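Ribosomal silencing factor RsfS (Chromobacterium violaceum, PDB 2ID1) probably silences ribosomes by binding protein uL14 of the large subunit and blocking its association with the small subunit, thereby repressing translation. Local coordinates at residues F34-V39 with I100-W104. Numbering follows the deposited sequence.
Sequences FQRMIV and IEALW
A weakly bonded helical turn at about 100-103, with Trp104 following, packs on one face of the mixed sheet. Residues 36-39 are extended and belong to an inner strand; Phe34 precedes it in a loop. Strand alternation sends Met37 and Val39 toward 100-104, while Ile38 packs on helix 3-16, so the strand is covered on both faces in this alpha-beta domain of the RsfS family. The CA atoms of Met37 and Trp104 lie 9.0 Å apart, those of Val39 and Glu101 7.6 Å, so side chains fill the gap. Met37 is the central bump. This selenomethionine is extended (chi1 and chi2 t), then turns at chi3 (m). Its SE enters the hollow between Trp104 CD1, at 3.6 Å, and Ile100 CD1, at 4.4 Å. SE sits 4.2 Å from the centroid of the Trp104 five-membered ring, 46° off its normal, an oblique Met-aromatic contact. Phe34, chi1 p, sets its ring edge toward the Trp104 face, offset, with planes at 71° and CZ 4.0 Å from Trp104 CZ2. Val39 CG2 meets Ile100 CD1 at 4.3 Å. With no hydrogen bond between the segments, the fit rests on side-chain shape and apolar burial; the Glu101 charge is met by Arg95.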
loop_
_atom_site.group_PDB
_atom_site.type_symbol
_atom_site.label_atom_id
_atom_site.label_comp_id
_atom_site.label_asym_id
_atom_site.label_seq_id
_atom_site.Cartn_x
_atom_site.Cartn_y
_atom_site.Cartn_z
ATOM N N PHE A 34 -13.402 3.678 -2.102
ATOM C CA PHE A 34 -12.298 4.262 -2.863
ATOM C C PHE A 34 -12.257 3.775 -4.317
ATOM O O PHE A 34 -12.801 2.724 -4.642
ATOM C CB PHE A 34 -10.966 3.941 -2.175
ATOM C CG PHE A 34 -10.916 2.574 -1.546
ATOM C CD1 PHE A 34 -11.142 2.414 -0.182
ATOM C CD2 PHE A 34 -10.683 1.444 -2.325
ATOM C CE1 PHE A 34 -11.153 1.145 0.393
ATOM C CE2 PHE A 34 -10.692 0.169 -1.763
ATOM C CZ PHE A 34 -10.924 0.017 -0.401
ATOM N N GLN A 35 -11.609 4.546 -5.184
ATOM C CA GLN A 35 -11.519 4.195 -6.596
ATOM C C GLN A 35 -10.268 3.396 -6.955
ATOM O O GLN A 35 -10.340 2.392 -7.674
ATOM C CB GLN A 35 -11.570 5.458 -7.461
ATOM C CG GLN A 35 -12.969 5.984 -7.773
ATOM C CD GLN A 35 -13.764 6.336 -6.529
ATOM O OE1 GLN A 35 -14.413 5.474 -5.918
ATOM N NE2 GLN A 35 -13.712 7.607 -6.139
ATOM N N ARG A 36 -9.118 3.844 -6.466
ATOM C CA ARG A 36 -7.865 3.164 -6.749
ATOM C C ARG A 36 -7.163 2.705 -5.474
ATOM O O ARG A 36 -7.141 3.417 -4.473
ATOM C CB ARG A 36 -6.951 4.090 -7.549
ATOM C CG ARG A 36 -6.410 3.452 -8.810
ATOM C CD ARG A 36 -6.988 4.064 -10.092
ATOM N NE ARG A 36 -8.452 4.098 -10.142
ATOM C CZ ARG A 36 -9.149 4.403 -11.238
ATOM N NH1 ARG A 36 -8.511 4.690 -12.369
ATOM N NH2 ARG A 36 -10.478 4.447 -11.205
HETATM N N MSE A 37 -6.606 1.502 -5.521
HETATM C CA MSE A 37 -5.891 0.919 -4.391
HETATM C C MSE A 37 -4.493 0.535 -4.834
HETATM O O MSE A 37 -4.285 0.138 -5.973
HETATM C CB MSE A 37 -6.590 -0.336 -3.890
HETATM C CG MSE A 37 -5.757 -1.090 -2.875
HETATM SE SE MSE A 37 -6.662 -2.570 -2.036
HETATM C CE MSE A 37 -7.727 -1.584 -0.724
ATOM N N ILE A 38 -3.536 0.629 -3.925
ATOM C CA ILE A 38 -2.159 0.292 -4.251
ATOM C C ILE A 38 -1.578 -0.607 -3.169
ATOM O O ILE A 38 -1.773 -0.361 -1.982
ATOM C CB ILE A 38 -1.299 1.558 -4.356
ATOM C CG1 ILE A 38 -1.905 2.506 -5.384
ATOM C CG2 ILE A 38 0.123 1.189 -4.728
ATOM C CD1 ILE A 38 -1.207 3.827 -5.465
ATOM N N VAL A 39 -0.863 -1.645 -3.577
ATOM C CA VAL A 39 -0.267 -2.558 -2.619
ATOM C C VAL A 39 1.208 -2.740 -2.948
ATOM O O VAL A 39 1.538 -3.296 -3.993
ATOM C CB VAL A 39 -0.935 -3.942 -2.672
ATOM C CG1 VAL A 39 -0.224 -4.896 -1.729
ATOM C CG2 VAL A 39 -2.411 -3.831 -2.334
ATOM N N ILE A 100 -5.069 -9.492 0.201
ATOM C CA ILE A 100 -6.191 -8.584 0.003
ATOM C C ILE A 100 -6.323 -8.185 -1.465
ATOM O O ILE A 100 -7.341 -7.635 -1.883
ATOM C CB ILE A 100 -6.046 -7.301 0.864
ATOM C CG1 ILE A 100 -4.942 -6.396 0.311
ATOM C CG2 ILE A 100 -5.704 -7.673 2.293
ATOM C CD1 ILE A 100 -4.818 -5.063 1.050
ATOM N N GLU A 101 -5.294 -8.479 -2.250
ATOM C CA GLU A 101 -5.313 -8.147 -3.665
ATOM C C GLU A 101 -6.309 -9.038 -4.389
ATOM O O GLU A 101 -7.002 -8.590 -5.295
ATOM C CB GLU A 101 -3.921 -8.331 -4.254
ATOM C CG GLU A 101 -2.863 -7.579 -3.489
ATOM C CD GLU A 101 -1.449 -7.954 -3.900
ATOM O OE1 GLU A 101 -1.061 -7.686 -5.060
ATOM O OE2 GLU A 101 -0.720 -8.526 -3.058
ATOM N N ALA A 102 -6.388 -10.300 -3.979
ATOM C CA ALA A 102 -7.299 -11.240 -4.617
ATOM C C ALA A 102 -8.716 -10.718 -4.537
ATOM O O ALA A 102 -9.485 -10.810 -5.491
ATOM C CB ALA A 102 -7.212 -12.598 -3.945
ATOM N N LEU A 103 -9.047 -10.167 -3.380
ATOM C CA LEU A 103 -10.366 -9.625 -3.122
ATOM C C LEU A 103 -10.773 -8.683 -4.247
ATOM O O LEU A 103 -11.849 -8.797 -4.833
ATOM C CB LEU A 103 -10.345 -8.869 -1.800
ATOM C CG LEU A 103 -11.595 -8.929 -0.941
ATOM C CD1 LEU A 103 -11.333 -8.195 0.352
ATOM C CD2 LEU A 103 -12.746 -8.328 -1.684
ATOM N N TRP A 104 -9.900 -7.748 -4.566
ATOM C CA TRP A 104 -10.239 -6.821 -5.608
ATOM C C TRP A 104 -9.819 -7.334 -6.975
ATOM O O TRP A 104 -9.427 -6.561 -7.843
ATOM C CB TRP A 104 -9.613 -5.473 -5.283
ATOM C CG TRP A 104 -9.906 -5.055 -3.874
ATOM C CD1 TRP A 104 -9.050 -5.095 -2.812
ATOM C CD2 TRP A 104 -11.141 -4.533 -3.368
ATOM N NE1 TRP A 104 -9.672 -4.628 -1.675
ATOM C CE2 TRP A 104 -10.957 -4.282 -1.988
ATOM C CE3 TRP A 104 -12.392 -4.268 -3.944
ATOM C CZ2 TRP A 104 -11.972 -3.752 -1.180
ATOM C CZ3 TRP A 104 -13.401 -3.744 -3.145
ATOM C CH2 TRP A 104 -13.186 -3.497 -1.775
#